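Local coordinates for aspartate aminotransferase (Rhodobacter sphaeroides, PDB 3NRA), which probably catalyses the pyridoxal-phosphate-dependent transfer of an amino group from L-aspartate to 2-oxoglutarate, giving oxaloacetate and L-glutamate, at residues D103-T108 and V264-R269; T75-D80 and V282-A287; V215-L220 and V245-G250; T95-D100 and H233-A238; P89-F94 and R295-E300. One frame throughout, in Å; residues are numbered along the deposited sequence. Where two conformers were deposited one is given.

Interaction 1 (D103-T108 and V264-R269)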
# COMPACT_ATOMS: atom_id res chain seq x y z
N ASP B 103 17.17 -11.79 3.65
CA ASP B 103 17.13 -10.63 4.55
C ASP B 103 17.37 -9.27 3.89
O ASP B 103 17.29 -8.23 4.56
CB ASP B 103 18.15 -10.83 5.68
CG ASP B 103 17.95 -12.15 6.42
OD1 ASP B 103 16.79 -12.54 6.63
OD2 ASP B 103 18.96 -12.78 6.79
N GLY B 104 17.68 -9.25 2.59
CA GLY B 104 18.01 -8.00 1.91
C GLY B 104 17.13 -7.65 0.73
O GLY B 104 17.57 -6.92 -0.16
N LEU B 105 15.90 -8.19 0.69
CA LEU B 105 15.01 -8.04 -0.49
C LEU B 105 13.56 -8.08 -0.04
O LEU B 105 13.14 -9.02 0.57
CB LEU B 105 15.26 -9.13 -1.52
CG LEU B 105 14.38 -9.11 -2.78
CD1 LEU B 105 14.45 -7.73 -3.56
CD2 LEU B 105 14.74 -10.25 -3.68
N ILE B 106 12.82 -7.01 -0.35
CA ILE B 106 11.41 -6.91 -0.01
C ILE B 106 10.64 -6.64 -1.28
O ILE B 106 11.14 -5.89 -2.15
CB ILE B 106 11.15 -5.78 1.04
CG1 ILE B 106 9.70 -5.78 1.49
CG2 ILE B 106 11.53 -4.41 0.48
CD1 ILE B 106 9.40 -4.83 2.74
N ILE B 107 9.47 -7.30 -1.42
CA ILE B 107 8.51 -7.01 -2.47
C ILE B 107 7.38 -6.13 -1.93
O ILE B 107 6.79 -6.45 -0.90
CB ILE B 107 7.89 -8.27 -3.03
CG1 ILE B 107 8.98 -9.26 -3.51
CG2 ILE B 107 6.93 -7.89 -4.20
CD1 ILE B 107 8.42 -10.61 -4.06
N THR B 108 7.05 -5.07 -2.67
CA THR B 108 6.25 -3.94 -2.17
C THR B 108 5.11 -3.58 -3.15
O THR B 108 5.17 -3.96 -4.35
CB THR B 108 7.12 -2.67 -2.01
OG1 THR B 108 7.73 -2.38 -3.26
CG2 THR B 108 8.21 -2.84 -0.93
N VAL B 264 10.20 -3.57 -5.79
CA VAL B 264 11.11 -4.20 -4.85
C VAL B 264 12.07 -3.20 -4.28
O VAL B 264 12.33 -2.14 -4.89
CB VAL B 264 11.93 -5.33 -5.49
CG1 VAL B 264 11.02 -6.45 -5.96
CG2 VAL B 264 12.84 -4.77 -6.61
N ALA B 265 12.59 -3.53 -3.09
CA ALA B 265 13.70 -2.80 -2.49
C ALA B 265 14.74 -3.81 -2.02
O ALA B 265 14.39 -4.91 -1.56
CB ALA B 265 13.24 -1.99 -1.37
N PHE B 266 16.00 -3.44 -2.15
CA PHE B 266 17.08 -4.33 -1.76
C PHE B 266 18.31 -3.60 -1.36
O PHE B 266 18.56 -2.47 -1.81
CB PHE B 266 17.40 -5.37 -2.89
CG PHE B 266 17.57 -4.76 -4.28
CD1 PHE B 266 16.45 -4.49 -5.09
CD2 PHE B 266 18.83 -4.55 -4.81
CE1 PHE B 266 16.60 -4.00 -6.37
CE2 PHE B 266 18.99 -4.04 -6.08
CZ PHE B 266 17.87 -3.78 -6.88
N GLY B 267 19.08 -4.25 -0.51
CA GLY B 267 20.23 -3.64 0.11
C GLY B 267 20.21 -3.85 1.60
O GLY B 267 20.05 -4.98 2.06
N SER B 268 20.39 -2.74 2.35
CA SER B 268 20.71 -2.80 3.77
C SER B 268 19.78 -3.71 4.56
O SER B 268 18.56 -3.50 4.57
CB SER B 268 20.62 -1.40 4.36
OG SER B 268 20.84 -1.47 5.76
N ARG B 269 20.36 -4.68 5.27
CA ARG B 269 19.54 -5.59 6.02
C ARG B 269 18.79 -4.90 7.19
O ARG B 269 17.62 -5.19 7.40
CB ARG B 269 20.34 -6.81 6.48
CG ARG B 269 20.65 -7.75 5.31
CD ARG B 269 21.51 -8.89 5.72
NE ARG B 269 22.90 -8.52 5.73
CZ ARG B 269 23.69 -8.55 4.67
NH1 ARG B 269 23.20 -8.93 3.48
NH2 ARG B 269 24.95 -8.19 4.78
O HOH W 1 16.68 -7.78 7.06
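I106 and A265 face each other as the hydrogen-bonded pair in an antiparallel pairing of strands 105-108 and 264-267, at the edge of the seven-stranded mixed sheet of the large domain of a fold-type I aminotransferase. The strand directions differ by 165°. I106 N donates to A265 O at 2.9 Å, and A265 N returns a bond of the same length to I106 O. G267 N to G104 O, at 3.1 Å, makes the third bond.

On one face, I106 CG2 sits 3.5 Å from A265 CB, tighter than usual carbon contact. CG1 of I106 lies anti to the backbone N (chi1 -174°), which directs that branch elsewhere. The other face carries L105, I107, V264 and F266. L105 CD1 approaches F266 CB at 3.8 Å and V264 CB at 4.0 Å, and the leucine and phenylalanine lie side by side, pointing the same way.

Further out, L91 of helix 81-95 packs against L105, V264 and F266, while I272 and M275 of helix 269-282 pack against I106 and A265 respectively. S268 N-caps that helix. R269 is salt-bridged to E243 through its guanidinium, while R269 CG touches D103 O. A water closes this end, donating to D103 O at 2.6 Å and to R269 O at 2.8 Å.

Interaction 2 (T75-D80 and V282-A287)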
# COMPACT_ATOMS: atom_id res chain seq x y z
N THR B 75 1.31 -14.70 1.50
CA THR B 75 2.79 -14.76 1.47
C THR B 75 3.30 -14.12 2.73
O THR B 75 2.53 -13.43 3.43
CB THR B 75 3.39 -13.93 0.29
OG1 THR B 75 3.31 -12.52 0.60
CG2 THR B 75 2.68 -14.23 -1.05
N GLU B 76 4.60 -14.31 3.00
CA GLU B 76 5.29 -13.57 4.04
C GLU B 76 5.11 -12.10 3.76
O GLU B 76 4.98 -11.72 2.60
CB GLU B 76 6.78 -13.95 4.05
CG GLU B 76 7.06 -15.32 4.72
CD GLU B 76 8.52 -15.77 4.67
OE1 GLU B 76 9.44 -14.90 4.61
OE2 GLU B 76 8.77 -17.02 4.74
N TYR B 77 5.11 -11.27 4.79
CA TYR B 77 4.92 -9.80 4.60
C TYR B 77 5.97 -9.20 3.66
O TYR B 77 5.64 -8.36 2.84
CB TYR B 77 4.95 -9.03 5.94
CG TYR B 77 3.93 -9.47 6.97
CD1 TYR B 77 2.59 -9.58 6.65
CD2 TYR B 77 4.32 -9.75 8.29
CE1 TYR B 77 1.66 -9.97 7.60
CE2 TYR B 77 3.39 -10.15 9.25
CZ TYR B 77 2.07 -10.25 8.90
OH TYR B 77 1.14 -10.66 9.84
N ARG B 78 7.21 -9.65 3.76
CA ARG B 78 8.29 -9.19 2.84
C ARG B 78 8.22 -9.74 1.39
O ARG B 78 8.98 -9.31 0.53
CB ARG B 78 9.66 -9.49 3.44
CG ARG B 78 10.05 -10.94 3.48
CD ARG B 78 11.33 -11.14 4.29
NE ARG B 78 11.14 -10.91 5.72
CZ ARG B 78 12.01 -11.24 6.68
NH1 ARG B 78 13.19 -11.83 6.38
NH2 ARG B 78 11.71 -10.99 7.96
N GLY B 79 7.34 -10.71 1.16
CA GLY B 79 7.04 -11.20 -0.18
C GLY B 79 7.28 -12.68 -0.27
O GLY B 79 8.05 -13.23 0.50
N ASP B 80 6.63 -13.31 -1.24
CA ASP B 80 6.78 -14.75 -1.51
C ASP B 80 8.28 -15.17 -1.56
O ASP B 80 9.08 -14.58 -2.28
CB ASP B 80 6.05 -15.12 -2.80
CG ASP B 80 6.18 -16.62 -3.15
OD1 ASP B 80 7.28 -17.05 -3.62
OD2 ASP B 80 5.22 -17.36 -2.96
N VAL B 282 1.14 -1.27 7.10
CA VAL B 282 0.76 -0.37 6.01
C VAL B 282 -0.24 -1.04 5.07
O VAL B 282 -1.24 -0.40 4.67
CB VAL B 282 2.02 0.13 5.20
CG1 VAL B 282 1.60 0.87 3.92
CG2 VAL B 282 2.86 1.04 6.08
N SER B 283 0.06 -2.27 4.64
CA SER B 283 -0.86 -3.02 3.75
C SER B 283 -0.72 -4.56 3.77
O SER B 283 -1.26 -5.24 2.87
CB SER B 283 -0.70 -2.51 2.32
OG SER B 283 0.62 -2.76 1.82
N LEU B 284 -0.05 -5.10 4.82
CA LEU B 284 0.32 -6.55 4.93
C LEU B 284 1.38 -7.00 3.93
O LEU B 284 2.45 -7.41 4.32
CB LEU B 284 -0.90 -7.48 4.88
CG LEU B 284 -2.03 -7.30 5.89
CD1 LEU B 284 -3.15 -8.28 5.60
CD2 LEU B 284 -1.53 -7.48 7.34
N ARG B 285 1.06 -6.97 2.64
CA ARG B 285 1.94 -7.49 1.64
C ARG B 285 1.61 -6.85 0.32
O ARG B 285 0.56 -6.25 0.17
CB ARG B 285 1.78 -9.01 1.54
CG ARG B 285 0.32 -9.50 1.22
CD ARG B 285 0.23 -11.00 1.18
NE ARG B 285 0.57 -11.51 2.49
CZ ARG B 285 -0.25 -11.56 3.54
NH1 ARG B 285 -1.56 -11.27 3.43
NH2 ARG B 285 0.23 -11.94 4.71
N ALA B 286 2.55 -6.93 -0.63
CA ALA B 286 2.20 -6.76 -2.03
C ALA B 286 1.16 -7.82 -2.38
O ALA B 286 1.27 -8.97 -1.94
CB ALA B 286 3.47 -6.93 -2.91
N ALA B 287 0.16 -7.46 -3.17
CA ALA B 287 -0.95 -8.38 -3.49
C ALA B 287 -0.40 -9.77 -3.82
O ALA B 287 0.47 -9.92 -4.72
CB ALA B 287 -1.80 -7.85 -4.65
O HOH W 2 5.00 -8.38 -0.03
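R285 reaches from one irregular loop to T75 in another, the residue just before the type I beta turn E76-G79. At the root, R285 CB lies 3.9 Å from T75 OG1. CG takes the position between the backbone N and the carbonyl carbon (chi1 58°), and CD then passes the threonine hydroxyl, 3.5 Å from T75 OG1. The chain bends at chi3, 62°, which sets NE within bonding distance of the threonine carbonyl: R285 NE donates to T75 O at 2.9 Å. The bond is bent, and the oxygen is tilted out of the guanidinium plane. R285 NH2 adds a weak bond to the same T75 O at 3.0 Å, so two nitrogens hold one carbonyl. At the tip, NH2 also comes 3.8 Å from Y77 CE1, ring and guanidinium planes being only 20° apart.

Y77 also meets L284, whose O lies 3.2 Å from Y77 CD1. E76 O takes two bonds, from T75 OG1 (2.7 Å) and from G79 N across the turn, reached from opposite faces of its plane. A water accepts from A286 N and donates to Y77 O, a second link between the loops.

The turn joins helix 70-73 to helix 81-95, which D80 N-caps, while 282-287 connects helix 269-282 to helix 288-291. Q291 of the latter bonds T75 OG1, and V282 packs on V282 of the second subunit, which places the contact beside the dimer interface.

Interaction 3 (V215-L220 and V245-G250)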
# COMPACT_ATOMS: atom_id res chain seq x y z
N VAL B 215 21.78 6.13 1.51
CA VAL B 215 21.31 6.57 0.22
C VAL B 215 20.20 5.63 -0.23
O VAL B 215 20.35 4.41 -0.16
CB VAL B 215 22.46 6.55 -0.86
CG1 VAL B 215 21.92 6.89 -2.21
CG2 VAL B 215 23.61 7.49 -0.47
N ILE B 216 19.08 6.21 -0.67
CA ILE B 216 17.99 5.49 -1.33
C ILE B 216 18.08 5.84 -2.80
O ILE B 216 17.88 6.99 -3.17
CB ILE B 216 16.61 5.95 -0.78
CG1 ILE B 216 16.54 5.78 0.75
CG2 ILE B 216 15.44 5.21 -1.49
CD1 ILE B 216 15.43 6.65 1.43
N ALA B 217 18.47 4.89 -3.63
CA ALA B 217 18.61 5.12 -5.07
C ALA B 217 17.38 4.56 -5.80
O ALA B 217 17.14 3.35 -5.79
CB ALA B 217 19.87 4.47 -5.59
N ASP B 218 16.57 5.46 -6.37
CA ASP B 218 15.33 5.08 -7.04
C ASP B 218 15.63 4.88 -8.55
O ASP B 218 15.68 5.84 -9.34
CB ASP B 218 14.26 6.17 -6.80
CG ASP B 218 12.88 5.79 -7.34
OD1 ASP B 218 12.80 4.86 -8.15
OD2 ASP B 218 11.89 6.45 -6.96
N GLN B 219 15.80 3.62 -8.93
CA GLN B 219 16.22 3.23 -10.26
C GLN B 219 15.08 2.65 -11.04
O GLN B 219 15.28 1.80 -11.94
CB GLN B 219 17.38 2.24 -10.16
CG GLN B 219 18.54 2.71 -9.22
CD GLN B 219 19.82 1.88 -9.38
OE1 GLN B 219 20.91 2.29 -8.96
NE2 GLN B 219 19.69 0.70 -10.02
N LEU B 220 13.88 3.16 -10.77
CA LEU B 220 12.63 2.65 -11.35
C LEU B 220 12.71 2.44 -12.85
O LEU B 220 12.24 1.40 -13.36
CB LEU B 220 11.49 3.62 -11.06
CG LEU B 220 10.07 3.26 -11.53
CD1 LEU B 220 9.84 3.68 -13.01
CD2 LEU B 220 9.72 1.77 -11.28
N VAL B 245 22.91 1.40 1.67
CA VAL B 245 22.24 1.70 0.45
C VAL B 245 20.99 0.84 0.33
O VAL B 245 21.01 -0.37 0.60
CB VAL B 245 23.15 1.48 -0.77
CG1 VAL B 245 22.40 1.82 -2.07
CG2 VAL B 245 24.46 2.30 -0.65
N VAL B 246 19.89 1.47 -0.04
CA VAL B 246 18.69 0.79 -0.46
C VAL B 246 18.39 1.23 -1.88
O VAL B 246 18.38 2.42 -2.17
CB VAL B 246 17.53 1.11 0.47
CG1 VAL B 246 16.23 0.49 -0.04
CG2 VAL B 246 17.85 0.61 1.89
N THR B 247 18.24 0.27 -2.78
CA THR B 247 17.88 0.54 -4.16
C THR B 247 16.48 0.07 -4.35
O THR B 247 16.12 -1.01 -3.87
CB THR B 247 18.80 -0.19 -5.12
OG1 THR B 247 20.16 0.15 -4.83
CG2 THR B 247 18.50 0.18 -6.59
N ILE B 248 15.67 0.87 -5.03
CA ILE B 248 14.30 0.50 -5.31
C ILE B 248 14.05 0.57 -6.79
O ILE B 248 14.59 1.41 -7.47
CB ILE B 248 13.27 1.34 -4.49
CG1 ILE B 248 13.17 2.77 -4.99
CG2 ILE B 248 13.63 1.35 -2.96
CD1 ILE B 248 12.15 3.64 -4.13
N MSE B 249 13.28 -0.38 -7.29
CA MSE B 249 12.85 -0.39 -8.66
C MSE B 249 11.78 -1.45 -8.82
O MSE B 249 11.47 -2.18 -7.88
CB MSE B 249 14.02 -0.66 -9.63
CG MSE B 249 14.77 -1.96 -9.38
SE MSE B 249 16.25 -2.15 -10.54
CE MSE B 249 15.29 -2.23 -12.22
N GLY B 250 11.19 -1.52 -10.00
CA GLY B 250 10.17 -2.50 -10.28
C GLY B 250 9.72 -2.48 -11.74
O GLY B 250 10.28 -1.75 -12.55
O HOH W 3 22.22 1.14 -6.86
O HOH W 4 9.66 0.22 -14.50
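I248 and D218 pair near the carboxyl end of two parallel strands, 215-218 and 245-249, their directions 18° apart. Four backbone bonds join them: V246 N to V215 O, A217 N to V246 O, I248 N to A217 O and, past strand 215-218, Q219 N to I248 O (2.9 Å).

Among van der Waals contacts, I248 CG1 lies 3.8 Å from D218 CA and I248 CD1 is 3.9 Å from D218 CG. The chi1 of 72° puts I248 CG1 between the backbone N and the carbonyl carbon, on the side where D218 lies. On the opposite face, Q219 CD rests 3.5 Å from T247 CG2.

At the polar side-chain ends, a water donates to Q219 OE1 (2.7 Å) and bonds T247 OG1, Q219 NE2 is hydrogen-bonded to H233, and D218 OD2 is hydrogen-bonded to N1 of the cofactor-modified residue at position 253, the hallmark aspartate-pyridine pairing of fold-type I pyridoxal-phosphate enzymes, at the active site. An alanine at D218 would probably leave that cofactor nitrogen without this partner and I248 CD1 without its carboxylate neighbour.

Strand 182-186 flanks 215-218 and strand 263-267 flanks 245-249, while helix 110-120 packs on the D218 and I248 face.

Interaction 4 (T95-D100 and H233-A238)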
# COMPACT_ATOMS: atom_id res chain seq x y z
N THR B 95 22.29 -5.16 -11.44
CA THR B 95 22.99 -4.07 -10.73
C THR B 95 24.51 -4.30 -10.51
O THR B 95 25.21 -3.39 -10.11
CB THR B 95 22.34 -3.81 -9.35
OG1 THR B 95 22.41 -5.00 -8.54
CG2 THR B 95 20.89 -3.36 -9.51
N GLY B 96 25.00 -5.50 -10.79
CA GLY B 96 26.45 -5.79 -10.67
C GLY B 96 26.96 -5.90 -9.23
O GLY B 96 28.14 -5.67 -8.98
N ALA B 97 26.07 -6.24 -8.29
CA ALA B 97 26.46 -6.50 -6.90
C ALA B 97 25.51 -7.54 -6.26
O ALA B 97 24.39 -7.72 -6.74
CB ALA B 97 26.48 -5.20 -6.07
N PRO B 98 25.96 -8.23 -5.20
CA PRO B 98 25.14 -9.24 -4.54
C PRO B 98 23.79 -8.73 -4.02
O PRO B 98 23.67 -7.56 -3.63
CB PRO B 98 26.03 -9.69 -3.35
CG PRO B 98 27.35 -9.53 -3.82
CD PRO B 98 27.33 -8.26 -4.67
N VAL B 99 22.79 -9.61 -4.06
CA VAL B 99 21.49 -9.35 -3.50
C VAL B 99 21.13 -10.55 -2.60
O VAL B 99 21.29 -11.72 -3.00
CB VAL B 99 20.41 -9.17 -4.62
CG1 VAL B 99 19.04 -9.07 -4.03
CG2 VAL B 99 20.71 -7.92 -5.46
N ASP B 100 20.67 -10.25 -1.40
CA ASP B 100 20.32 -11.25 -0.42
C ASP B 100 18.79 -11.47 -0.42
O ASP B 100 18.05 -10.66 0.12
CB ASP B 100 20.81 -10.76 0.94
CG ASP B 100 20.46 -11.70 2.08
OD1 ASP B 100 19.76 -12.71 1.87
OD2 ASP B 100 20.87 -11.39 3.22
N HIS B 233 25.41 1.88 -11.28
CA HIS B 233 24.63 1.52 -10.11
C HIS B 233 25.38 1.87 -8.85
O HIS B 233 26.39 1.25 -8.53
CB HIS B 233 24.34 0.02 -10.13
CG HIS B 233 23.52 -0.42 -11.30
ND1 HIS B 233 22.15 -0.50 -11.25
CD2 HIS B 233 23.89 -0.84 -12.53
CE1 HIS B 233 21.69 -0.91 -12.43
NE2 HIS B 233 22.73 -1.13 -13.22
N LEU B 234 24.85 2.84 -8.10
CA LEU B 234 25.45 3.28 -6.82
C LEU B 234 25.81 2.11 -5.91
O LEU B 234 26.86 2.11 -5.30
CB LEU B 234 24.50 4.23 -6.06
CG LEU B 234 25.10 4.89 -4.81
CD1 LEU B 234 26.28 5.75 -5.20
CD2 LEU B 234 24.04 5.72 -4.06
N ARG B 235 24.92 1.11 -5.84
CA ARG B 235 25.09 -0.03 -4.90
C ARG B 235 26.28 -0.94 -5.19
O ARG B 235 26.65 -1.73 -4.35
CB ARG B 235 23.80 -0.89 -4.85
CG ARG B 235 23.59 -1.81 -6.06
CD ARG B 235 22.20 -2.48 -5.98
NE ARG B 235 22.08 -3.23 -4.74
CZ ARG B 235 22.47 -4.48 -4.55
NH1 ARG B 235 22.88 -5.25 -5.57
NH2 ARG B 235 22.41 -5.01 -3.32
N ALA B 236 26.81 -0.86 -6.42
CA ALA B 236 28.00 -1.58 -6.82
C ALA B 236 29.29 -0.78 -6.66
O ALA B 236 30.37 -1.33 -6.86
CB ALA B 236 27.85 -2.07 -8.29
N GLU B 237 29.21 0.50 -6.28
CA GLU B 237 30.46 1.33 -6.06
C GLU B 237 31.35 0.79 -4.93
O GLU B 237 30.89 0.53 -3.85
CB GLU B 237 30.11 2.78 -5.77
CG GLU B 237 29.60 3.54 -6.94
CD GLU B 237 30.64 3.73 -8.03
OE1 GLU B 237 31.84 3.94 -7.72
OE2 GLU B 237 30.25 3.64 -9.21
N ALA B 238 32.64 0.64 -5.21
CA ALA B 238 33.61 0.16 -4.17
C ALA B 238 33.66 1.09 -2.91
O ALA B 238 33.90 0.60 -1.79
CB ALA B 238 35.03 0.02 -4.80
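R235 drives its guanidinium into the loop T95-D100, and its conformation decides what it can reach. CG lies between the backbone N and the carbonyl carbon (chi1 76°), CD passes 3.6 Å from T95 OG1, and a bend at chi3 (-58°) then turns NE. P98 O is gripped end-on by two nitrogens, R235 NH2 at 2.9 Å and R235 NH1 at 3.1 Å, with the oxygen in the guanidinium plane. R235 NH1 also donates to T95 OG1 (3.0 Å) and, weakly, to A97 O, while V99 CG2 crosses at 3.4 Å from NH1. A leucine in place of R235 would probably leave P98 O without both bonds and let the loop shift away from the 3-10 turn 234-236.

H233 meets T95 differently: T95 CA stands 3.6 Å above the imidazole centre, 4° off its normal, a CH-pi contact. The threonine hydroxyl has a further partner in L91 O, one helical turn earlier.

T95 ends helix 81-95 and G96 leaves it at positive phi: one arginine thus gathers a helix-exit loop's polar groups and ties them to the loop between strands 214-218 and 245-249. R235 also packs on V245, T247 and F266 of strands 245-249 and 263-267.

Interaction 5 (P89-F94 and R295-E300)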
# COMPACT_ATOMS: atom_id res chain seq x y z
N PRO B 89 19.13 -13.29 -7.82
CA PRO B 89 20.19 -13.45 -8.84
C PRO B 89 20.00 -12.53 -10.04
O PRO B 89 20.97 -11.99 -10.56
CB PRO B 89 20.07 -14.93 -9.26
CG PRO B 89 19.41 -15.61 -8.12
CD PRO B 89 18.49 -14.58 -7.50
N ARG B 90 18.75 -12.30 -10.44
CA ARG B 90 18.46 -11.43 -11.58
C ARG B 90 18.79 -9.97 -11.27
O ARG B 90 19.43 -9.28 -12.08
CB ARG B 90 17.00 -11.57 -12.00
CG ARG B 90 16.62 -13.03 -12.32
CD ARG B 90 15.27 -13.16 -12.89
NE ARG B 90 14.94 -14.58 -13.09
CZ ARG B 90 13.71 -15.05 -13.36
NH1 ARG B 90 12.64 -14.25 -13.44
NH2 ARG B 90 13.55 -16.35 -13.48
N LEU B 91 18.37 -9.53 -10.10
CA LEU B 91 18.66 -8.18 -9.63
C LEU B 91 20.15 -8.00 -9.31
O LEU B 91 20.67 -6.90 -9.48
CB LEU B 91 17.82 -7.86 -8.38
CG LEU B 91 16.31 -7.74 -8.60
CD1 LEU B 91 15.54 -7.70 -7.25
CD2 LEU B 91 15.96 -6.48 -9.46
N ALA B 92 20.83 -9.08 -8.86
CA ALA B 92 22.29 -9.05 -8.69
C ALA B 92 23.03 -8.86 -10.02
O ALA B 92 23.96 -8.05 -10.11
CB ALA B 92 22.81 -10.36 -7.96
N ALA B 93 22.63 -9.64 -11.03
CA ALA B 93 23.21 -9.55 -12.38
C ALA B 93 22.96 -8.17 -12.99
O ALA B 93 23.87 -7.57 -13.51
CB ALA B 93 22.63 -10.64 -13.27
N PHE B 94 21.73 -7.66 -12.84
CA PHE B 94 21.36 -6.34 -13.36
C PHE B 94 22.19 -5.21 -12.77
O PHE B 94 22.75 -4.41 -13.51
CB PHE B 94 19.87 -6.05 -13.15
CG PHE B 94 19.42 -4.76 -13.76
CD1 PHE B 94 19.56 -4.53 -15.12
CD2 PHE B 94 18.95 -3.71 -12.95
CE1 PHE B 94 19.17 -3.31 -15.69
CE2 PHE B 94 18.56 -2.50 -13.51
CZ PHE B 94 18.68 -2.30 -14.88
N ARG B 295 7.68 -13.67 -11.46
CA ARG B 295 8.40 -14.87 -11.93
C ARG B 295 8.96 -14.70 -13.36
O ARG B 295 9.98 -15.33 -13.72
CB ARG B 295 7.50 -16.11 -11.84
CG ARG B 295 7.09 -16.47 -10.41
CD ARG B 295 6.46 -17.90 -10.31
NE ARG B 295 6.24 -18.29 -8.91
CZ ARG B 295 5.08 -18.17 -8.24
NH1 ARG B 295 3.97 -17.70 -8.83
NH2 ARG B 295 5.03 -18.52 -6.95
N GLY B 296 8.31 -13.83 -14.15
CA GLY B 296 8.75 -13.50 -15.51
C GLY B 296 9.70 -12.30 -15.64
O GLY B 296 10.19 -12.02 -16.73
N TRP B 297 9.92 -11.57 -14.53
CA TRP B 297 10.65 -10.32 -14.57
C TRP B 297 12.14 -10.59 -14.75
O TRP B 297 12.73 -11.40 -14.01
CB TRP B 297 10.41 -9.51 -13.28
CG TRP B 297 10.94 -8.07 -13.33
CD1 TRP B 297 11.04 -7.27 -14.44
CD2 TRP B 297 11.35 -7.26 -12.21
NE1 TRP B 297 11.54 -6.03 -14.08
CE2 TRP B 297 11.74 -6.00 -12.72
CE3 TRP B 297 11.46 -7.49 -10.84
CZ2 TRP B 297 12.22 -4.98 -11.91
CZ3 TRP B 297 11.96 -6.48 -10.03
CH2 TRP B 297 12.32 -5.25 -10.56
N PHE B 298 12.72 -9.94 -15.77
CA PHE B 298 14.11 -10.18 -16.23
C PHE B 298 14.29 -11.53 -16.92
O PHE B 298 15.42 -11.95 -17.16
CB PHE B 298 15.13 -10.00 -15.09
CG PHE B 298 15.41 -8.59 -14.75
CD1 PHE B 298 16.26 -7.83 -15.54
CD2 PHE B 298 14.83 -8.00 -13.64
CE1 PHE B 298 16.53 -6.52 -15.24
CE2 PHE B 298 15.10 -6.69 -13.33
CZ PHE B 298 15.95 -5.94 -14.13
N ASP B 299 13.20 -12.20 -17.28
CA ASP B 299 13.28 -13.44 -18.01
C ASP B 299 12.31 -13.40 -19.19
O ASP B 299 11.73 -14.43 -19.57
CB ASP B 299 12.97 -14.62 -17.07
CG ASP B 299 13.24 -15.98 -17.72
OD1 ASP B 299 14.23 -16.12 -18.45
OD2 ASP B 299 12.43 -16.90 -17.51
N GLU B 300 12.19 -12.24 -19.81
CA GLU B 300 11.29 -12.05 -20.93
C GLU B 300 11.93 -12.68 -22.17
O GLU B 300 13.14 -12.96 -22.18
CB GLU B 300 11.02 -10.55 -21.16
CG GLU B 300 10.38 -9.81 -19.95
CD GLU B 300 11.40 -9.38 -18.87
OE1 GLU B 300 12.62 -9.62 -19.04
OE2 GLU B 300 10.99 -8.77 -17.85
O HOH W 5 11.36 -17.48 -15.02
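R90 and F94, one turn apart on helix 81-95, are set by their torsions against the loop 295-300. R90 CG is anti to the carbonyl carbon (chi1 -56°) and the chain runs extended to NE, past F298 CB, to reach the loop carbonyls. F94 CG is instead anti to the backbone N (chi1 -176°), which places CG on the side of F298. The receiving motif is a type II beta turn from G296 to D299, closed by D299 N to G296 O, in which F298 has the positive phi of the third position.

R90 NH1 donates to two carbonyls, R295 O just before the turn and W297 O within it, each at 2.9 Å. Both oxygens are met from above their carbonyl planes, and that of R295 lies in the guanidinium plane. D299 CB sits over one guanidinium face, 3.7 Å from R90 NH1. The D299 carboxylate stays beyond salt-bridge distance and is linked to R90 NH2 through a water.

Apolar contacts complete the face. L91 CD2 lies 4.0 Å from both W297 CH2 and F298 CE2, and the L91 side chain crosses each at about a right angle. F298 CE1 stands over the F94 ring, 3.6 Å from F94 CD1, the two ring planes 46° apart. F298 also makes a cation-pi contact with R223, F94 is edge-to-face with H233, and W297 NE1 is bonded to E255.

At the outer end that water ties three groups: it accepts from R90 NH2 at 2.9 Å and donates to R295 O at 2.9 Å and D299 OD2 at 2.8 Å.

From the N terminus, the first halves of interactions 2, 5, 4 and 1 follow in turn, between residues 75 and 108, before 215-220 opens interaction 3. Returning, 233-238 closes interaction 4 while 3 is still open, so these two cross. Then 245-250 closes interaction 3, nested within 1, 2 and 5. Next 264-269 closes interaction 1, which crosses 4 but is nested in 2 and 5. Finally 282-287 closes 2 and 295-300 closes 5, these two crossing, with 4 nested in both. Interactions 1 and 3 share the large sheet through neighbouring strands 245-249 and 263-267. Interactions 4 and 5 fix helix 81-95 and its exit loop, and interaction 2 lies at the dimer side.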